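Local coordinates for protein ATP-dependent RNA helicase HrpB (Escherichia coli, PDB 6EUD) that hydrolyses ATP as a DEAH/RHA-type RNA helicase that binds single-stranded RNA, at residues A[363-368]-A[394-399]; A[425-430]-A[441-446]; A[494-499]-A[564-569]; A[500-505]-A[538-543]; A[532-537]-A[596-601]. All coordinates share one frame; numbering follows the deposited sequence.

How the interactions relate
Along the chain interactions 1 and 2 come first, in series; interaction 4 then falls wholly between the two segments of interaction 3, and interaction 5 crosses both. Interactions 1 and 2, about 16 Å apart between centres, join helices 361-370, 386-398, 421-429 and 433-447, and meet where Leu399 packs on Ala425. Helix 491-498, used by interaction 3, packs on interaction 2 and leads into strand 503-506 of interaction 4. Strand 534-542 serves both interaction 4 and interaction 5, whose centres lie about 13 Å apart, and pairs with strand 503-506. Leu495 and Ala496 touch Ile536, joining helix to sheet. The series thus ties the helicase core to its C-terminal accessory regions.

Interaction 1. Residues A[363-368]-A[394-399]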
# COMPACT_ATOMS: atom_id res chain seq x y z
N LEU A 363 6.40 -9.93 -0.42
CA LEU A 363 5.23 -10.77 -0.59
C LEU A 363 5.05 -11.18 -2.04
O LEU A 363 4.75 -12.34 -2.34
CB LEU A 363 3.99 -10.03 -0.10
CG LEU A 363 2.65 -10.70 -0.40
CD1 LEU A 363 2.61 -12.09 0.22
CD2 LEU A 363 1.55 -9.84 0.18
N LEU A 364 5.25 -10.24 -2.94
CA LEU A 364 5.09 -10.51 -4.37
C LEU A 364 6.15 -11.51 -4.81
O LEU A 364 5.89 -12.42 -5.60
CB LEU A 364 5.19 -9.20 -5.17
CG LEU A 364 4.89 -9.20 -6.67
CD1 LEU A 364 3.51 -9.78 -6.91
CD2 LEU A 364 5.00 -7.78 -7.24
N MET A 365 7.36 -11.34 -4.29
CA MET A 365 8.45 -12.25 -4.55
C MET A 365 8.09 -13.65 -4.05
O MET A 365 8.33 -14.62 -4.74
CB MET A 365 9.74 -11.73 -3.91
CG MET A 365 10.98 -12.56 -4.12
SD MET A 365 11.59 -12.49 -5.79
CE MET A 365 11.99 -10.77 -5.90
N GLU A 366 7.47 -13.75 -2.87
CA GLU A 366 7.02 -15.05 -2.34
C GLU A 366 5.95 -15.72 -3.18
O GLU A 366 6.04 -16.93 -3.47
CB GLU A 366 6.49 -14.91 -0.91
CG GLU A 366 7.50 -14.43 0.11
CD GLU A 366 8.57 -15.46 0.45
OE1 GLU A 366 8.66 -16.53 -0.20
OE2 GLU A 366 9.33 -15.19 1.40
N LEU A 367 4.92 -14.96 -3.55
CA LEU A 367 3.82 -15.49 -4.37
C LEU A 367 4.32 -15.96 -5.74
O LEU A 367 3.89 -17.00 -6.22
CB LEU A 367 2.73 -14.43 -4.54
CG LEU A 367 2.06 -13.96 -3.24
CD1 LEU A 367 1.01 -12.90 -3.52
CD2 LEU A 367 1.45 -15.14 -2.48
N LEU A 368 5.23 -15.20 -6.36
CA LEU A 368 5.80 -15.60 -7.66
C LEU A 368 6.57 -16.92 -7.55
O LEU A 368 6.35 -17.84 -8.34
CB LEU A 368 6.71 -14.51 -8.22
CG LEU A 368 6.02 -13.24 -8.73
CD1 LEU A 368 7.03 -12.12 -8.90
CD2 LEU A 368 5.28 -13.50 -10.04
N ARG A 394 6.64 -2.66 -9.94
CA ARG A 394 7.59 -1.71 -10.49
C ARG A 394 8.96 -1.84 -9.86
O ARG A 394 9.96 -1.85 -10.58
CB ARG A 394 7.09 -0.27 -10.35
CG ARG A 394 5.99 0.05 -11.34
CD ARG A 394 5.66 1.53 -11.39
NE ARG A 394 5.17 2.01 -10.10
CZ ARG A 394 3.90 2.00 -9.74
NH1 ARG A 394 2.97 1.55 -10.58
NH2 ARG A 394 3.55 2.45 -8.54
N LEU A 395 9.02 -1.99 -8.54
CA LEU A 395 10.31 -2.18 -7.88
C LEU A 395 11.03 -3.45 -8.35
O LEU A 395 12.24 -3.43 -8.59
CB LEU A 395 10.14 -2.22 -6.36
CG LEU A 395 11.40 -2.63 -5.55
CD1 LEU A 395 12.61 -1.73 -5.85
CD2 LEU A 395 11.10 -2.61 -4.06
N LEU A 396 10.29 -4.56 -8.46
CA LEU A 396 10.88 -5.82 -8.88
C LEU A 396 11.42 -5.69 -10.30
O LEU A 396 12.46 -6.28 -10.64
CB LEU A 396 9.85 -6.96 -8.78
CG LEU A 396 9.45 -7.37 -7.35
CD1 LEU A 396 8.61 -8.63 -7.34
CD2 LEU A 396 10.68 -7.60 -6.48
N GLN A 397 10.72 -4.90 -11.13
CA GLN A 397 11.22 -4.58 -12.47
C GLN A 397 12.56 -3.85 -12.39
O GLN A 397 13.52 -4.24 -13.05
CB GLN A 397 10.19 -3.76 -13.24
CG GLN A 397 9.12 -4.61 -13.89
CD GLN A 397 7.82 -3.87 -14.14
OE1 GLN A 397 7.69 -2.68 -13.84
NE2 GLN A 397 6.84 -4.58 -14.68
N MET A 398 12.62 -2.80 -11.57
CA MET A 398 13.85 -2.05 -11.37
C MET A 398 15.01 -2.98 -10.98
O MET A 398 16.15 -2.79 -11.42
CB MET A 398 13.67 -0.96 -10.30
CG MET A 398 14.84 0.04 -10.19
SD MET A 398 14.90 1.05 -8.70
CE MET A 398 15.77 -0.02 -7.56
N LEU A 399 14.71 -3.99 -10.16
CA LEU A 399 15.73 -4.90 -9.64
C LEU A 399 16.09 -6.01 -10.62
O LEU A 399 16.99 -6.80 -10.35
CB LEU A 399 15.25 -5.50 -8.31
CG LEU A 399 15.02 -4.47 -7.18
CD1 LEU A 399 14.40 -5.14 -5.97
CD2 LEU A 399 16.33 -3.72 -6.81
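Helices 363-368 and 394-398 cross at 79° with axes 11.2 Å apart, and the closest pair of CA atoms belongs to Met365 and Leu396. The junction joins a helix of the helicase C-terminal region to helix 386-398, which runs into the short strands 402-403 and 406-407, an order consistent with the winged-helix region that follows the core in DEAH/RHA helicases. Leu396 is the residue from the second helix that does the touching. Its CB points toward the first helix and its two methyls divide the work: CD1 serves two leucines and CD2 a methionine. On the CD1 side, Leu364 comes in at a slant and brings its CD2 to 3.7 Å from Leu396 CD1, while Leu368, one helical turn on, meets the same methyl tip to tip. Met365 starts off along the flank of its helix, but bends at chi2 (71°) and chi3 (63°) swing its end over to Leu396, a course that suits an unbranched, flexible chain. Leucine suits the receiving position because its fork offers separate methyls to different neighbours. Elsewhere on the first helix, Glu366 forms a salt bridge with Arg109. The tightest approach is Met365 CE to Leu396 CD2, 3.5 Å.

Interaction 2. Residues A[425-430]-A[441-446]; sequences AMLVSA and KIAAIL
Met426 reaches across to the neighbouring helix and lays its terminal methyl against Ile442, its CE 3.7 Å from Ile442 CG2. The sulfur joins in, with Met426 SD 3.8 Å from that same CG2, so the last two atoms of the methionine cover one methyl of the isoleucine and the two side chains cross at about a right angle. The torsions explain the reach: Met426 holds CG anti to its backbone N (chi1 -174°), continues straight through chi2, and turns only at the last bond, which brings CE round towards Ala443 as well. There Met426 CE lies 4.0 Å from Ala443 CB. Ile442 offers CG2 to this contact while the end of its side chain leads away, and it also touches Leu457 and Phe461 of helix 457-462. Leu427 comes beside the methionine and closes more loosely on Ala443, with Leu427 CD1 4.4 Å from Ala443 CB. A small residue suits this point, since a methyl is enough to meet Met426 and Leu427 where the backbones come closest. Close to the end of the first helix, Ser429 OG donates a 2.8 Å hydrogen bond to Met426 O, folding its hydroxyl back onto the preceding turn. Helix 491-498 packs on the same methionine through Leu494 and Ala498. With axes 10.4 Å apart and directions 173° from each other, helices 421-429 and 433-447 form an antiparallel alpha-hairpin that follows the helicase core in sequence, probably part of the helix-bundle region of DEAH/RHA helicases.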
# COMPACT_ATOMS: atom_id res chain seq x y z
N ALA A 425 18.55 -8.82 -4.45
CA ALA A 425 18.96 -8.35 -5.76
C ALA A 425 20.44 -7.96 -5.74
O ALA A 425 21.21 -8.31 -6.65
CB ALA A 425 18.10 -7.16 -6.19
N MET A 426 20.84 -7.25 -4.69
CA MET A 426 22.23 -6.84 -4.54
C MET A 426 23.16 -8.06 -4.49
O MET A 426 24.15 -8.11 -5.20
CB MET A 426 22.38 -5.99 -3.28
CG MET A 426 23.75 -5.37 -3.07
SD MET A 426 23.69 -4.28 -1.62
CE MET A 426 23.17 -5.48 -0.38
N LEU A 427 22.81 -9.04 -3.67
CA LEU A 427 23.62 -10.23 -3.51
C LEU A 427 23.80 -10.99 -4.83
O LEU A 427 24.92 -11.37 -5.19
CB LEU A 427 23.00 -11.14 -2.45
CG LEU A 427 23.30 -10.67 -1.03
CD1 LEU A 427 22.31 -11.27 -0.04
CD2 LEU A 427 24.74 -11.00 -0.66
N VAL A 428 22.69 -11.18 -5.54
CA VAL A 428 22.64 -11.95 -6.77
C VAL A 428 23.34 -11.21 -7.92
O VAL A 428 23.80 -11.81 -8.87
CB VAL A 428 21.14 -12.30 -7.13
CG1 VAL A 428 20.98 -12.89 -8.50
CG2 VAL A 428 20.57 -13.29 -6.14
N SER A 429 23.47 -9.89 -7.81
CA SER A 429 24.15 -9.11 -8.84
C SER A 429 25.68 -9.11 -8.69
O SER A 429 26.41 -8.66 -9.57
CB SER A 429 23.63 -7.66 -8.84
OG SER A 429 24.13 -6.91 -7.74
N ALA A 430 26.18 -9.62 -7.56
CA ALA A 430 27.61 -9.77 -7.37
C ALA A 430 28.20 -10.66 -8.47
O ALA A 430 27.68 -11.75 -8.73
CB ALA A 430 27.91 -10.34 -5.98
N LYS A 441 27.82 -8.48 3.64
CA LYS A 441 28.05 -7.62 4.79
C LYS A 441 27.13 -6.39 4.74
O LYS A 441 26.49 -6.04 5.73
CB LYS A 441 29.51 -7.18 4.85
CG LYS A 441 29.77 -6.19 5.97
CD LYS A 441 31.03 -6.51 6.74
CE LYS A 441 31.00 -5.76 8.05
NZ LYS A 441 32.23 -6.00 8.84
N ILE A 442 27.07 -5.75 3.57
CA ILE A 442 26.17 -4.61 3.40
C ILE A 442 24.75 -5.01 3.78
O ILE A 442 24.04 -4.26 4.47
CB ILE A 442 26.17 -4.08 1.96
CG1 ILE A 442 27.51 -3.41 1.65
CG2 ILE A 442 25.02 -3.10 1.75
CD1 ILE A 442 27.75 -2.10 2.42
N ALA A 443 24.34 -6.19 3.35
CA ALA A 443 22.99 -6.67 3.57
C ALA A 443 22.75 -6.92 5.06
O ALA A 443 21.68 -6.60 5.58
CB ALA A 443 22.74 -7.94 2.76
N ALA A 444 23.73 -7.48 5.75
CA ALA A 444 23.54 -7.76 7.16
C ALA A 444 23.41 -6.44 7.92
O ALA A 444 22.59 -6.31 8.83
CB ALA A 444 24.69 -8.61 7.70
N ILE A 445 24.19 -5.44 7.51
CA ILE A 445 24.08 -4.10 8.08
C ILE A 445 22.70 -3.47 7.87
O ILE A 445 22.08 -3.00 8.83
CB ILE A 445 25.14 -3.16 7.49
CG1 ILE A 445 26.53 -3.66 7.88
CG2 ILE A 445 24.92 -1.73 7.99
CD1 ILE A 445 27.64 -2.88 7.26
N LEU A 446 22.22 -3.43 6.63
CA LEU A 446 20.92 -2.81 6.34
C LEU A 446 19.74 -3.52 7.04
O LEU A 446 18.74 -2.88 7.36
CB LEU A 446 20.71 -2.73 4.82
CG LEU A 446 21.70 -1.78 4.15
CD1 LEU A 446 21.60 -1.76 2.62
CD2 LEU A 446 21.52 -0.37 4.69

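Interaction 3. Residues A[494-499]-A[564-569]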
# COMPACT_ATOMS: atom_id res chain seq x y z
N LEU A 494 27.30 -2.20 -6.30
CA LEU A 494 26.30 -3.10 -5.72
C LEU A 494 25.07 -2.36 -5.19
O LEU A 494 23.92 -2.76 -5.43
CB LEU A 494 26.93 -3.91 -4.59
CG LEU A 494 28.00 -4.92 -5.04
CD1 LEU A 494 28.79 -5.36 -3.84
CD2 LEU A 494 27.34 -6.11 -5.71
N LEU A 495 25.30 -1.28 -4.47
CA LEU A 495 24.23 -0.44 -3.98
C LEU A 495 23.45 0.22 -5.11
O LEU A 495 22.22 0.26 -5.09
CB LEU A 495 24.77 0.65 -3.07
CG LEU A 495 24.94 0.40 -1.58
CD1 LEU A 495 25.12 1.76 -0.90
CD2 LEU A 495 23.77 -0.37 -0.99
N ALA A 496 24.19 0.76 -6.08
CA ALA A 496 23.62 1.45 -7.23
C ALA A 496 22.51 0.63 -7.90
O ALA A 496 21.50 1.18 -8.29
CB ALA A 496 24.71 1.78 -8.25
N GLY A 497 22.71 -0.68 -8.02
CA GLY A 497 21.73 -1.55 -8.64
C GLY A 497 20.44 -1.65 -7.84
O GLY A 497 19.34 -1.44 -8.38
N ALA A 498 20.57 -1.93 -6.54
CA ALA A 498 19.41 -2.22 -5.71
C ALA A 498 18.77 -0.97 -5.09
O ALA A 498 17.66 -1.04 -4.59
CB ALA A 498 19.81 -3.19 -4.61
N PHE A 499 19.47 0.16 -5.12
CA PHE A 499 18.93 1.39 -4.55
C PHE A 499 19.10 2.58 -5.49
O PHE A 499 19.35 3.70 -5.03
CB PHE A 499 19.61 1.69 -3.22
CG PHE A 499 19.46 0.59 -2.21
CD1 PHE A 499 20.39 -0.44 -2.14
CD2 PHE A 499 18.38 0.57 -1.34
CE1 PHE A 499 20.24 -1.45 -1.22
CE2 PHE A 499 18.23 -0.45 -0.41
CZ PHE A 499 19.16 -1.45 -0.34
N GLN A 564 30.00 5.78 -15.05
CA GLN A 564 30.87 5.04 -15.94
C GLN A 564 30.78 3.55 -15.64
O GLN A 564 30.71 2.73 -16.56
CB GLN A 564 32.31 5.54 -15.81
CG GLN A 564 32.77 6.42 -16.97
CD GLN A 564 32.92 5.63 -18.26
OE1 GLN A 564 33.78 4.75 -18.37
NE2 GLN A 564 32.07 5.93 -19.24
N ARG A 565 30.76 3.20 -14.36
CA ARG A 565 30.66 1.81 -13.92
C ARG A 565 29.28 1.23 -14.21
O ARG A 565 29.14 0.05 -14.52
CB ARG A 565 30.98 1.72 -12.42
CG ARG A 565 30.79 0.34 -11.80
CD ARG A 565 31.55 -0.73 -12.57
NE ARG A 565 31.64 -1.99 -11.84
CZ ARG A 565 30.65 -2.87 -11.73
NH1 ARG A 565 29.47 -2.63 -12.29
NH2 ARG A 565 30.83 -4.00 -11.05
N CYS A 566 28.26 2.09 -14.14
CA CYS A 566 26.86 1.68 -14.28
C CYS A 566 26.12 2.60 -15.23
O CYS A 566 25.29 3.41 -14.80
CB CYS A 566 26.16 1.66 -12.91
SG CYS A 566 27.05 0.86 -11.54
N PRO A 567 26.41 2.47 -16.54
CA PRO A 567 25.87 3.37 -17.58
C PRO A 567 24.36 3.37 -17.65
O PRO A 567 23.77 4.36 -18.09
CB PRO A 567 26.48 2.80 -18.87
CG PRO A 567 26.83 1.37 -18.56
CD PRO A 567 27.24 1.40 -17.11
N GLN A 568 23.73 2.28 -17.21
CA GLN A 568 22.28 2.14 -17.30
C GLN A 568 21.56 3.10 -16.35
O GLN A 568 20.37 3.35 -16.51
CB GLN A 568 21.87 0.70 -17.01
CG GLN A 568 22.15 0.22 -15.57
CD GLN A 568 23.61 -0.18 -15.31
OE1 GLN A 568 24.45 -0.09 -16.20
NE2 GLN A 568 23.90 -0.61 -14.09
N LEU A 569 22.27 3.65 -15.37
CA LEU A 569 21.69 4.64 -14.46
C LEU A 569 21.23 5.90 -15.17
O LEU A 569 20.32 6.58 -14.72
CB LEU A 569 22.69 5.03 -13.37
CG LEU A 569 22.98 3.97 -12.30
CD1 LEU A 569 23.93 4.53 -11.25
CD2 LEU A 569 21.69 3.47 -11.66
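Leu569 and Cys566 place CG and SG, respectively, anti to their own carbonyl carbons, beside the backbone N (chi1 -72° and -47°), and thereby converge on the single methyl of Ala496. The thiol sulfur comes from one residue and a leucine methyl from the other: Cys566 SG lies 4.1 Å from Ala496 CB, and Leu569 CD1 stands at the same distance from that carbon. The second leucine methyl, CD2, passes instead over the helix backbone, 4.1 Å from Ala496 O. No hydrogen bond links the two segments, and the contact is van der Waals packing, mostly of apolar side chains. Alanine is well matched to its place, being small enough to let a turn of chain come close to the helix while still presenting a methyl to be covered. A compact, weakly polar cysteine fits the buried spot where helix 559-565 has just ended, for Cys566 is the first residue to leave helical backbone angles. The following residues then wind into a short 3-10 turn, closed by the bond from Leu569 N to Cys566 O (3.1 Å); the CB of Leu569 points toward the helix. Leu562 touches both Ala496 and Leu569 and continues the apolar surface. The arrangement is a helix C-terminus followed by a 3-10 turn, seated against the last turns of helix 491-498, just before strand 571-579 sets off into the connector sheet.

Interaction 4. Residues A[500-505]-A[538-543]; sequences ADRIAR and PLLLQG. With EDO (1,2-ethanediol), chain C.
The Arg502 guanidinium takes Pro538 O at its edge, near its plane, and meets Leu540 CD1 obliquely. The edge contact is short but bent: Arg502 NH1 lies 2.6 Å from Pro538 O, yet the N-H...O angle is only 125°, making this a weak hydrogen bond. The other amino nitrogen, NH2, has a weak bond of its own to Gly306 O, so two backbone carbonyls share the buried charged end. An extended chain from CG to NE (chi2 -180°, chi3 -176°) carries the group there, and its aliphatic part is used on the way, with Arg502 CD 3.7 Å from Leu540 CD1 as the two side chains slide past each other in opposite directions. Strands 503-506 and 534-542 run antiparallel in a mixed, curled sheet that is probably the OB-fold of DEAH/RHA helicases; the backbone of Arg502 bonds to that of Ala537. Shortening Arg502 to an alanine removes the guanidinium and methylenes, and would probably leave Pro538 O and Gly306 O without this donor and Leu540 CD1 without its cover on the arginine side. Leucine suits its position because it can cover the arginine methylenes and also pack on Leu307 and Leu515. Just before the arginine, Asp501 makes a salt bridge with Arg422, and its OD2 also accepts a 2.9 Å hydrogen bond from O2 of an ethanediol molecule, probably a remnant of the crystallisation liquor.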
# COMPACT_ATOMS: atom_id res chain seq x y z
N ALA A 500 18.96 2.35 -6.79
CA ALA A 500 19.14 3.41 -7.79
C ALA A 500 18.23 4.63 -7.56
O ALA A 500 18.63 5.77 -7.76
CB ALA A 500 18.91 2.85 -9.17
N ASP A 501 16.99 4.37 -7.13
CA ASP A 501 16.02 5.42 -6.83
C ASP A 501 16.41 6.21 -5.58
O ASP A 501 15.78 7.24 -5.28
CB ASP A 501 14.64 4.81 -6.64
CG ASP A 501 14.64 3.68 -5.61
OD1 ASP A 501 15.66 2.97 -5.53
OD2 ASP A 501 13.65 3.49 -4.88
N ARG A 502 17.41 5.74 -4.84
CA ARG A 502 17.82 6.43 -3.63
C ARG A 502 19.21 7.03 -3.74
O ARG A 502 19.81 7.40 -2.74
CB ARG A 502 17.74 5.49 -2.43
CG ARG A 502 16.35 4.96 -2.23
CD ARG A 502 16.27 4.04 -1.05
NE ARG A 502 14.93 3.48 -0.94
CZ ARG A 502 14.60 2.52 -0.10
NH1 ARG A 502 15.52 1.98 0.70
NH2 ARG A 502 13.35 2.08 -0.06
N ILE A 503 19.72 7.11 -4.97
CA ILE A 503 20.87 7.95 -5.28
C ILE A 503 20.53 9.41 -4.96
O ILE A 503 19.49 9.91 -5.38
CB ILE A 503 21.26 7.83 -6.74
CG1 ILE A 503 21.83 6.44 -7.00
CG2 ILE A 503 22.21 8.95 -7.12
CD1 ILE A 503 22.07 6.13 -8.47
N ALA A 504 21.40 10.08 -4.22
CA ALA A 504 21.09 11.43 -3.75
C ALA A 504 22.07 12.49 -4.25
O ALA A 504 23.28 12.30 -4.21
CB ALA A 504 21.05 11.44 -2.26
N ARG A 505 21.53 13.61 -4.72
CA ARG A 505 22.36 14.73 -5.14
C ARG A 505 22.07 15.94 -4.27
O ARG A 505 20.92 16.17 -3.87
CB ARG A 505 22.13 15.06 -6.61
CG ARG A 505 22.88 16.29 -7.08
CD ARG A 505 22.35 16.77 -8.41
NE ARG A 505 22.84 18.11 -8.72
CZ ARG A 505 23.92 18.37 -9.45
NH1 ARG A 505 24.61 17.37 -9.99
NH2 ARG A 505 24.28 19.62 -9.67
N PRO A 538 20.60 4.17 1.07
CA PRO A 538 19.67 3.04 1.16
C PRO A 538 18.69 3.13 2.34
O PRO A 538 17.55 2.70 2.21
CB PRO A 538 20.60 1.82 1.29
CG PRO A 538 21.87 2.35 1.76
CD PRO A 538 22.00 3.72 1.17
N LEU A 539 19.13 3.68 3.47
CA LEU A 539 18.28 3.75 4.65
C LEU A 539 17.77 5.17 4.93
O LEU A 539 18.55 6.10 5.18
CB LEU A 539 19.03 3.21 5.87
CG LEU A 539 18.20 2.67 7.02
CD1 LEU A 539 17.26 1.59 6.52
CD2 LEU A 539 19.11 2.12 8.08
N LEU A 540 16.45 5.32 4.91
CA LEU A 540 15.79 6.63 4.98
C LEU A 540 14.61 6.66 5.94
O LEU A 540 13.72 5.80 5.87
CB LEU A 540 15.29 7.04 3.60
CG LEU A 540 16.34 7.25 2.52
CD1 LEU A 540 15.76 6.95 1.15
CD2 LEU A 540 16.83 8.68 2.60
N LEU A 541 14.58 7.68 6.79
CA LEU A 541 13.46 7.89 7.71
C LEU A 541 12.56 9.04 7.25
O LEU A 541 12.88 10.21 7.44
CB LEU A 541 13.97 8.15 9.13
CG LEU A 541 12.88 8.41 10.17
CD1 LEU A 541 11.82 7.29 10.18
CD2 LEU A 541 13.49 8.57 11.56
N GLN A 542 11.43 8.69 6.66
CA GLN A 542 10.46 9.66 6.16
C GLN A 542 9.69 10.27 7.32
O GLN A 542 9.03 9.54 8.06
CB GLN A 542 9.50 8.99 5.17
CG GLN A 542 8.59 9.92 4.42
CD GLN A 542 7.94 9.24 3.23
OE1 GLN A 542 8.46 8.25 2.70
NE2 GLN A 542 6.79 9.76 2.81
N GLY A 543 9.78 11.60 7.47
CA GLY A 543 9.08 12.33 8.51
C GLY A 543 7.60 11.99 8.57
O GLY A 543 7.11 11.48 9.57
C1 EDO C . 11.26 3.07 -8.03
O1 EDO C . 10.27 2.19 -7.58
C2 EDO C . 11.04 4.47 -7.43
O2 EDO C . 11.13 4.46 -5.99

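Interaction 5. Residues A[532-537]-A[596-601]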
# COMPACT_ATOMS: atom_id res chain seq x y z
N HIS A 532 29.65 16.13 0.76
CA HIS A 532 29.74 15.59 -0.59
C HIS A 532 28.47 15.78 -1.38
O HIS A 532 27.37 15.82 -0.82
CB HIS A 532 30.11 14.11 -0.53
CG HIS A 532 31.40 13.84 0.16
ND1 HIS A 532 32.62 13.94 -0.48
CD2 HIS A 532 31.68 13.50 1.44
CE1 HIS A 532 33.59 13.66 0.37
NE2 HIS A 532 33.04 13.40 1.55
N GLU A 533 28.62 15.85 -2.70
CA GLU A 533 27.49 16.14 -3.58
C GLU A 533 26.67 14.91 -3.98
O GLU A 533 25.45 15.00 -4.16
CB GLU A 533 27.98 16.83 -4.84
CG GLU A 533 26.86 17.21 -5.78
CD GLU A 533 27.38 17.92 -6.99
OE1 GLU A 533 28.61 18.15 -7.03
OE2 GLU A 533 26.57 18.23 -7.89
N TRP A 534 27.33 13.77 -4.14
CA TRP A 534 26.60 12.58 -4.57
C TRP A 534 26.68 11.43 -3.58
O TRP A 534 27.77 11.03 -3.18
CB TRP A 534 27.11 12.12 -5.93
CG TRP A 534 26.67 12.99 -7.02
CD1 TRP A 534 27.31 14.10 -7.48
CD2 TRP A 534 25.48 12.85 -7.81
NE1 TRP A 534 26.59 14.66 -8.51
CE2 TRP A 534 25.47 13.91 -8.73
CE3 TRP A 534 24.43 11.93 -7.82
CZ2 TRP A 534 24.45 14.07 -9.67
CZ3 TRP A 534 23.41 12.09 -8.75
CH2 TRP A 534 23.43 13.15 -9.66
N LEU A 535 25.52 10.92 -3.18
CA LEU A 535 25.44 9.80 -2.25
C LEU A 535 24.52 8.71 -2.76
O LEU A 535 23.77 8.92 -3.71
CB LEU A 535 24.94 10.26 -0.88
CG LEU A 535 25.62 11.45 -0.22
CD1 LEU A 535 24.83 11.88 1.02
CD2 LEU A 535 27.08 11.11 0.13
N ILE A 536 24.59 7.54 -2.14
CA ILE A 536 23.52 6.55 -2.27
C ILE A 536 22.99 6.36 -0.86
O ILE A 536 23.76 6.02 0.03
CB ILE A 536 24.00 5.20 -2.84
CG1 ILE A 536 24.79 5.40 -4.14
CG2 ILE A 536 22.79 4.32 -3.11
CD1 ILE A 536 25.25 4.13 -4.75
N ALA A 537 21.70 6.60 -0.65
CA ALA A 537 21.14 6.51 0.69
C ALA A 537 20.12 5.39 0.80
O ALA A 537 18.92 5.62 0.66
CB ALA A 537 20.51 7.84 1.10
N LEU A 596 16.87 13.36 -11.28
CA LEU A 596 18.05 14.19 -10.98
C LEU A 596 18.75 14.60 -12.25
O LEU A 596 19.28 13.75 -12.97
CB LEU A 596 19.04 13.44 -10.08
CG LEU A 596 18.58 13.11 -8.67
CD1 LEU A 596 19.65 12.32 -7.92
CD2 LEU A 596 18.24 14.41 -7.95
N THR A 597 18.77 15.89 -12.54
CA THR A 597 19.47 16.36 -13.72
C THR A 597 20.97 16.29 -13.46
O THR A 597 21.48 16.85 -12.48
CB THR A 597 19.05 17.78 -14.10
OG1 THR A 597 17.65 17.78 -14.41
CG2 THR A 597 19.83 18.25 -15.31
N VAL A 598 21.69 15.57 -14.31
CA VAL A 598 23.12 15.38 -14.10
C VAL A 598 23.89 16.36 -14.98
O VAL A 598 24.92 16.91 -14.57
CB VAL A 598 23.55 13.94 -14.41
CG1 VAL A 598 25.07 13.80 -14.38
CG2 VAL A 598 22.92 13.00 -13.42
N LYS A 599 23.36 16.58 -16.18
CA LYS A 599 23.98 17.51 -17.10
C LYS A 599 22.93 18.05 -18.07
O LYS A 599 22.01 17.33 -18.46
CB LYS A 599 25.12 16.83 -17.86
CG LYS A 599 26.06 17.82 -18.52
CD LYS A 599 27.21 17.13 -19.24
CE LYS A 599 26.73 16.40 -20.49
NZ LYS A 599 27.89 15.92 -21.30
N VAL A 600 23.07 19.32 -18.43
CA VAL A 600 22.28 19.90 -19.50
C VAL A 600 23.23 20.51 -20.53
O VAL A 600 24.18 21.21 -20.18
CB VAL A 600 21.29 20.96 -18.99
CG1 VAL A 600 20.04 20.30 -18.46
CG2 VAL A 600 21.92 21.81 -17.92
N GLN A 601 22.98 20.21 -21.80
CA GLN A 601 23.85 20.67 -22.87
C GLN A 601 23.03 21.13 -24.05
O GLN A 601 21.90 20.69 -24.23
CB GLN A 601 24.82 19.55 -23.28
CG GLN A 601 24.15 18.20 -23.59
CD GLN A 601 25.15 17.12 -23.99
OE1 GLN A 601 25.12 16.00 -23.46
NE2 GLN A 601 26.02 17.44 -24.94
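Trp534 bridges an unusually wide gap, for the nearest CA atoms, those of Trp534 and Val598, are 10.5 Å apart and no hydrogen bond crosses. The strands belong to different sheets: 534-542 to the six-stranded curled sheet that is probably an OB-fold, and 596-602 to the edge of the three-stranded antiparallel sheet of the HrpB connector. A large, rigid indole suits this gap, and its six-membered ring makes the contact. With CG anti to the carbonyl carbon (chi1 -73°), the indole extends from the side of its strand towards the connector, where two aliphatic residues receive it, both obliquely. Leu596 comes from the opposite direction and places CD1 3.9 Å from Trp534 CZ3. Val598 crosses at a slant, and its branched, compact shape lets one methyl rest against the ring. Val598 and Lys599 together face Leu591 as a classic beta bulge, an irregularity in the edge strand precisely where it meets the tryptophan. Arg505 of the neighbouring strand also packs on both the indole and Leu596, and it forms a salt bridge with Glu533. The shortest approach of the valine is made by its CG2, 3.8 Å from Trp534 CH2.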